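Long-range contacts in aldo-keto reductase family 1 member C1 (PDB 1QWK), which probably reduces aldehydes and ketones to alcohols with NADPH, as other members of the aldo-keto reductase family do: residues A[46-51]-A[78-83]; A[41-46]-A[272-277]. All blocks are in the same frame, centred on the assembly; numbering follows the deposited sequence.

Interaction 1 and interaction 2 both use strand 45-47 of the eight-stranded parallel barrel of this chain. Their centres are about 19 Å apart. Residues 41-46 come first and run directly into 46-51, the two ranges sharing Ile46. Then come helix 55-68 and residues 78-83, and far later residues 272-277. Interaction 1 is therefore nested inside the long loop closed by interaction 2. It joins two neighbouring strands and is buried at the predicted active site. Interaction 2 lies away from the annotated sites. It brings the link between helix 28-41 and strand 45-47 against residues 272-277, which lie on helix 267-274, so early and late parts of the barrel meet.

Interaction 1 (A[46-51]-A[78-83]); sequences IDTASV and ITTKAW
Residues 46-51 and 78-83 run parallel, their end-to-end directions 15° apart. Ile46 pairs with Ile78 and Asp47 with Thr79. Thr79 N bonds to Ile46 O at 3.0 Å, and Thr48 N to Thr79 O at 2.9 Å. Past the end of strand 45-47, Ser50 N still reaches Lys81 O at 3.2 Å. On one face the two isoleucines stand alongside each other, with Ile78 CD1 against Ile46 CB. On the other, Asp47 meets Lys81 at about a right angle. Asp47 CG is anti to the backbone N (chi1 -175°), which carries the carboxylate toward the lysine tip. Lys81 is extended until its last bend, and its NZ makes a 2.6 Å salt bridge with the syn side of Asp47 OD2. NZ also bonds to Thr48 O at 2.9 Å, from above the carbonyl plane. A water links Asp47 OD1 to Thr79 OG1. At the far end, Val51 CG2 sits over the five-membered ring of Trp83 in a CH-pi contact, 3.7 Å from its centroid. The strands belong to a beta-alpha-beta unit with helix 55-68 between them. Lys81 NZ also makes a weak hydrogen bond to Tyr52 OH, the predicted proton donor. Asp47 OD2 and Thr48 O thus hold Lys81 NZ beside that hydroxyl, consistent with the predicted role of Lys81 in lowering the tyrosine pKa.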
loop_
_atom_site.group_PDB
_atom_site.type_symbol
_atom_site.label_atom_id
_atom_site.label_comp_id
_atom_site.label_asym_id
_atom_site.label_seq_id
_atom_site.Cartn_x
_atom_site.Cartn_y
_atom_site.Cartn_z
ATOM N N ILE A 46 -3.262 9.254 -0.048
ATOM C CA ILE A 46 -3.861 8.601 1.111
ATOM C C ILE A 46 -4.369 7.245 0.633
ATOM O O ILE A 46 -5.138 7.166 -0.328
ATOM C CB ILE A 46 -5.068 9.399 1.680
ATOM C CG1 ILE A 46 -4.630 10.820 2.069
ATOM C CG2 ILE A 46 -5.648 8.670 2.892
ATOM C CD1 ILE A 46 -3.442 10.875 3.012
ATOM N N ASP A 47 -3.933 6.182 1.300
ATOM C CA ASP A 47 -4.323 4.823 0.935
ATOM C C ASP A 47 -5.259 4.232 1.979
ATOM O O ASP A 47 -4.920 4.167 3.159
ATOM C CB ASP A 47 -3.080 3.936 0.821
ATOM C CG ASP A 47 -3.405 2.546 0.329
ATOM O OD1 ASP A 47 -3.399 2.331 -0.907
ATOM O OD2 ASP A 47 -3.692 1.667 1.169
ATOM N N THR A 48 -6.436 3.804 1.539
ATOM C CA THR A 48 -7.412 3.222 2.442
ATOM C C THR A 48 -8.027 1.971 1.823
ATOM O O THR A 48 -7.567 1.489 0.781
ATOM C CB THR A 48 -8.517 4.253 2.783
ATOM O OG1 THR A 48 -9.369 3.726 3.805
ATOM C CG2 THR A 48 -9.341 4.583 1.553
ATOM N N ALA A 49 -9.060 1.446 2.472
ATOM C CA ALA A 49 -9.740 0.246 1.999
ATOM C C ALA A 49 -11.089 0.150 2.685
ATOM O O ALA A 49 -11.227 0.540 3.845
ATOM C CB ALA A 49 -8.905 -0.991 2.320
ATOM N N SER A 50 -12.085 -0.369 1.979
ATOM C CA SER A 50 -13.408 -0.488 2.570
ATOM C C SER A 50 -13.361 -1.312 3.857
ATOM O O SER A 50 -14.060 -1.003 4.822
ATOM C CB SER A 50 -14.392 -1.123 1.579
ATOM O OG SER A 50 -14.056 -2.469 1.303
ATOM N N VAL A 51 -12.517 -2.340 3.887
ATOM C CA VAL A 51 -12.431 -3.202 5.062
ATOM C C VAL A 51 -11.852 -2.543 6.321
ATOM O O VAL A 51 -12.070 -3.028 7.434
ATOM C CB VAL A 51 -11.622 -4.492 4.745
ATOM C CG1 VAL A 51 -10.135 -4.191 4.715
ATOM C CG2 VAL A 51 -11.954 -5.579 5.759
ATOM N N ILE A 78 -6.257 9.760 -3.960
ATOM C CA ILE A 78 -6.936 8.864 -3.026
ATOM C C ILE A 78 -7.059 7.452 -3.598
ATOM O O ILE A 78 -7.586 7.262 -4.692
ATOM C CB ILE A 78 -8.361 9.375 -2.696
ATOM C CG1 ILE A 78 -8.295 10.819 -2.173
ATOM C CG2 ILE A 78 -9.035 8.442 -1.692
ATOM C CD1 ILE A 78 -7.410 11.012 -0.960
ATOM N N THR A 79 -6.569 6.474 -2.842
ATOM C CA THR A 79 -6.622 5.069 -3.239
ATOM C C THR A 79 -7.503 4.289 -2.274
ATOM O O THR A 79 -7.385 4.461 -1.070
ATOM C CB THR A 79 -5.227 4.389 -3.156
ATOM O OG1 THR A 79 -4.323 5.020 -4.060
ATOM C CG2 THR A 79 -5.332 2.892 -3.486
ATOM N N THR A 80 -8.400 3.459 -2.791
ATOM C CA THR A 80 -9.177 2.616 -1.906
ATOM C C THR A 80 -9.246 1.237 -2.538
ATOM O O THR A 80 -8.863 1.057 -3.701
ATOM C CB THR A 80 -10.590 3.168 -1.582
ATOM O OG1 THR A 80 -11.107 2.452 -0.451
ATOM C CG2 THR A 80 -11.540 2.994 -2.751
ATOM N N LYS A 81 -9.717 0.260 -1.772
ATOM C CA LYS A 81 -9.753 -1.114 -2.253
ATOM C C LYS A 81 -11.044 -1.854 -1.949
ATOM O O LYS A 81 -11.644 -1.672 -0.885
ATOM C CB LYS A 81 -8.586 -1.887 -1.633
ATOM C CG LYS A 81 -7.282 -1.110 -1.543
ATOM C CD LYS A 81 -6.171 -1.980 -0.965
ATOM C CE LYS A 81 -4.989 -1.139 -0.503
ATOM N NZ LYS A 81 -5.356 -0.318 0.698
ATOM N N ALA A 82 -11.456 -2.704 -2.883
ATOM C CA ALA A 82 -12.670 -3.500 -2.709
ATOM C C ALA A 82 -12.325 -4.754 -1.916
ATOM O O ALA A 82 -11.324 -5.409 -2.197
ATOM C CB ALA A 82 -13.237 -3.886 -4.081
ATOM N N TRP A 83 -13.144 -5.080 -0.919
ATOM C CA TRP A 83 -12.909 -6.262 -0.093
ATOM C C TRP A 83 -13.442 -7.520 -0.796
ATOM O O TRP A 83 -14.082 -7.431 -1.844
ATOM C CB TRP A 83 -13.562 -6.089 1.284
ATOM C CG TRP A 83 -13.136 -7.118 2.280
ATOM C CD1 TRP A 83 -13.948 -7.846 3.101
ATOM C CD2 TRP A 83 -11.796 -7.566 2.543
ATOM N NE1 TRP A 83 -13.200 -8.722 3.853
ATOM C CE2 TRP A 83 -11.878 -8.572 3.532
ATOM C CE3 TRP A 83 -10.536 -7.215 2.036
ATOM C CZ2 TRP A 83 -10.744 -9.237 4.028
ATOM C CZ3 TRP A 83 -9.408 -7.876 2.528
ATOM C CH2 TRP A 83 -9.523 -8.875 3.514
HETATM O O HOH W 1 -2.115 3.632 -3.274
#

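Interaction 2 (A[41-46]-A[272-277]); sequences AGYRLI and ENFEVF
Phe274 lies against Ala41, Gly42 and Tyr43. Its CD1 sits over one face of the Tyr43 ring, toward the rim. The two side chains run past one another from opposing sides, and their rings meet obliquely, with centroids 5.0 Å apart and planes at 36°. Phe274 CB also touches the tyrosine, 3.7 Å from Tyr43 CE2. The outer part of the phenyl ring goes to the backbone. Its CZ is 3.5 Å from Gly42 C, and its CE2 is 3.5 Å from Ala41 O. Phe274 CG is anti to the backbone N (chi1 -167°), and this carries the ring across to the glycine. Gly42, the first residue after helix 28-41, leaves the helical geometry with a positive phi of 133°. A side chain there would clash with Phe274 CE2 and with the carbonyl O of Ala41. An alanine in place of Phe274 would probably open a gap between Gly42 and the backbone of Phe274 and leave that face of Tyr43 without its ring partner. In this TIM barrel the contact joins the turn leading into strand 45-47 to the helix that follows strand 259-261, the eighth strand of the sheet. Further along the tyrosine, its OH lies 3.5 Å from Asn273 CB. A water bridges the two side chains, donating to Tyr43 OH at 3.0 Å and accepting from Asn273 ND2 at 3.1 Å. Tyr43 OH is also hydrogen-bonded to Ile270 O, which ties the ring tip to helix 267-274. Behind this layer, Arg44 NH1 bonds to Tyr43 O at 2.8 Å and also to Val39 O in helix 28-41.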
loop_
_atom_site.group_PDB
_atom_site.type_symbol
_atom_site.label_atom_id
_atom_site.label_comp_id
_atom_site.label_asym_id
_atom_site.label_seq_id
_atom_site.Cartn_x
_atom_site.Cartn_y
_atom_site.Cartn_z
ATOM N N ALA A 41 2.282 18.031 6.043
ATOM C CA ALA A 41 3.712 17.735 5.968
ATOM C C ALA A 41 4.202 17.616 4.527
ATOM O O ALA A 41 5.395 17.774 4.257
ATOM C CB ALA A 41 4.022 16.448 6.727
ATOM N N GLY A 42 3.287 17.336 3.602
ATOM C CA GLY A 42 3.676 17.214 2.207
ATOM C C GLY A 42 3.126 15.991 1.498
ATOM O O GLY A 42 3.213 15.897 0.274
ATOM N N TYR A 43 2.571 15.049 2.257
ATOM C CA TYR A 43 2.004 13.837 1.659
ATOM C C TYR A 43 0.849 14.217 0.750
ATOM O O TYR A 43 0.022 15.047 1.117
ATOM C CB TYR A 43 1.459 12.904 2.736
ATOM C CG TYR A 43 2.492 12.162 3.544
ATOM C CD1 TYR A 43 2.705 10.797 3.346
ATOM C CD2 TYR A 43 3.194 12.795 4.566
ATOM C CE1 TYR A 43 3.580 10.081 4.153
ATOM C CE2 TYR A 43 4.075 12.085 5.378
ATOM C CZ TYR A 43 4.258 10.730 5.171
ATOM O OH TYR A 43 5.086 10.013 6.005
ATOM N N ARG A 44 0.771 13.591 -0.418
ATOM C CA ARG A 44 -0.306 13.893 -1.346
ATOM C C ARG A 44 -1.079 12.649 -1.768
ATOM O O ARG A 44 -1.894 12.696 -2.685
ATOM C CB ARG A 44 0.244 14.644 -2.564
ATOM C CG ARG A 44 0.699 16.062 -2.226
ATOM C CD ARG A 44 -0.500 16.943 -1.872
ATOM N NE ARG A 44 -0.112 18.306 -1.498
ATOM C CZ ARG A 44 0.250 18.679 -0.275
ATOM N NH1 ARG A 44 0.278 17.793 0.715
ATOM N NH2 ARG A 44 0.578 19.942 -0.040
ATOM N N LEU A 45 -0.815 11.532 -1.100
ATOM C CA LEU A 45 -1.541 10.295 -1.388
ATOM C C LEU A 45 -2.001 9.672 -0.073
ATOM O O LEU A 45 -1.239 9.597 0.894
ATOM C CB LEU A 45 -0.663 9.296 -2.166
ATOM C CG LEU A 45 -1.346 7.977 -2.576
ATOM C CD1 LEU A 45 -0.714 7.412 -3.845
ATOM C CD2 LEU A 45 -1.234 6.970 -1.432
ATOM N N ILE A 46 -3.262 9.254 -0.048
ATOM C CA ILE A 46 -3.861 8.601 1.111
ATOM C C ILE A 46 -4.369 7.245 0.633
ATOM O O ILE A 46 -5.138 7.166 -0.328
ATOM C CB ILE A 46 -5.068 9.399 1.680
ATOM C CG1 ILE A 46 -4.630 10.820 2.069
ATOM C CG2 ILE A 46 -5.648 8.670 2.892
ATOM C CD1 ILE A 46 -3.442 10.875 3.012
ATOM N N GLU A 272 8.881 12.051 10.012
ATOM C CA GLU A 272 10.165 11.395 9.783
ATOM C C GLU A 272 10.178 10.612 8.470
ATOM O O GLU A 272 11.124 10.712 7.695
ATOM C CB GLU A 272 10.480 10.435 10.933
ATOM C CG GLU A 272 11.874 9.811 10.860
ATOM C CD GLU A 272 12.028 8.604 11.775
ATOM O OE1 GLU A 272 11.512 8.647 12.912
ATOM O OE2 GLU A 272 12.679 7.621 11.363
ATOM N N ASN A 273 9.126 9.835 8.229
ATOM C CA ASN A 273 9.047 9.023 7.023
ATOM C C ASN A 273 9.019 9.829 5.725
ATOM O O ASN A 273 9.332 9.298 4.663
ATOM C CB ASN A 273 7.823 8.102 7.074
ATOM C CG ASN A 273 7.872 7.113 8.233
ATOM O OD1 ASN A 273 8.945 6.747 8.708
ATOM N ND2 ASN A 273 6.704 6.663 8.676
ATOM N N PHE A 274 8.643 11.103 5.805
ATOM C CA PHE A 274 8.577 11.944 4.609
ATOM C C PHE A 274 9.934 12.524 4.228
ATOM O O PHE A 274 10.138 12.962 3.092
ATOM C CB PHE A 274 7.582 13.094 4.824
ATOM C CG PHE A 274 7.216 13.826 3.559
ATOM C CD1 PHE A 274 6.402 13.219 2.603
ATOM C CD2 PHE A 274 7.690 15.112 3.319
ATOM C CE1 PHE A 274 6.064 13.879 1.423
ATOM C CE2 PHE A 274 7.359 15.785 2.140
ATOM C CZ PHE A 274 6.542 15.163 1.189
ATOM N N GLU A 275 10.868 12.528 5.176
ATOM C CA GLU A 275 12.204 13.082 4.930
ATOM C C GLU A 275 13.133 12.084 4.256
ATOM O O GLU A 275 14.157 11.702 4.814
ATOM C CB GLU A 275 12.814 13.550 6.251
ATOM C CG GLU A 275 11.985 14.614 6.943
ATOM C CD GLU A 275 11.826 15.865 6.102
ATOM O OE1 GLU A 275 12.851 16.517 5.804
ATOM O OE2 GLU A 275 10.676 16.199 5.735
ATOM N N VAL A 276 12.781 11.684 3.040
ATOM C CA VAL A 276 13.585 10.720 2.309
ATOM C C VAL A 276 13.920 11.205 0.907
ATOM O O VAL A 276 14.277 10.409 0.038
ATOM C CB VAL A 276 12.851 9.367 2.216
ATOM C CG1 VAL A 276 12.622 8.802 3.618
ATOM C CG2 VAL A 276 11.521 9.550 1.508
ATOM N N PHE A 277 13.820 12.514 0.689
ATOM C CA PHE A 277 14.096 13.076 -0.629
ATOM C C PHE A 277 15.373 13.908 -0.715
ATOM O O PHE A 277 15.603 14.596 -1.711
ATOM C CB PHE A 277 12.894 13.905 -1.086
ATOM C CG PHE A 277 11.635 13.096 -1.254
ATOM C CD1 PHE A 277 11.522 12.172 -2.292
ATOM C CD2 PHE A 277 10.575 13.238 -0.363
ATOM C CE1 PHE A 277 10.374 11.399 -2.441
ATOM C CE2 PHE A 277 9.419 12.468 -0.501
ATOM C CZ PHE A 277 9.319 11.546 -1.544
HETATM O O HOH W 2 4.014 7.715 7.629
#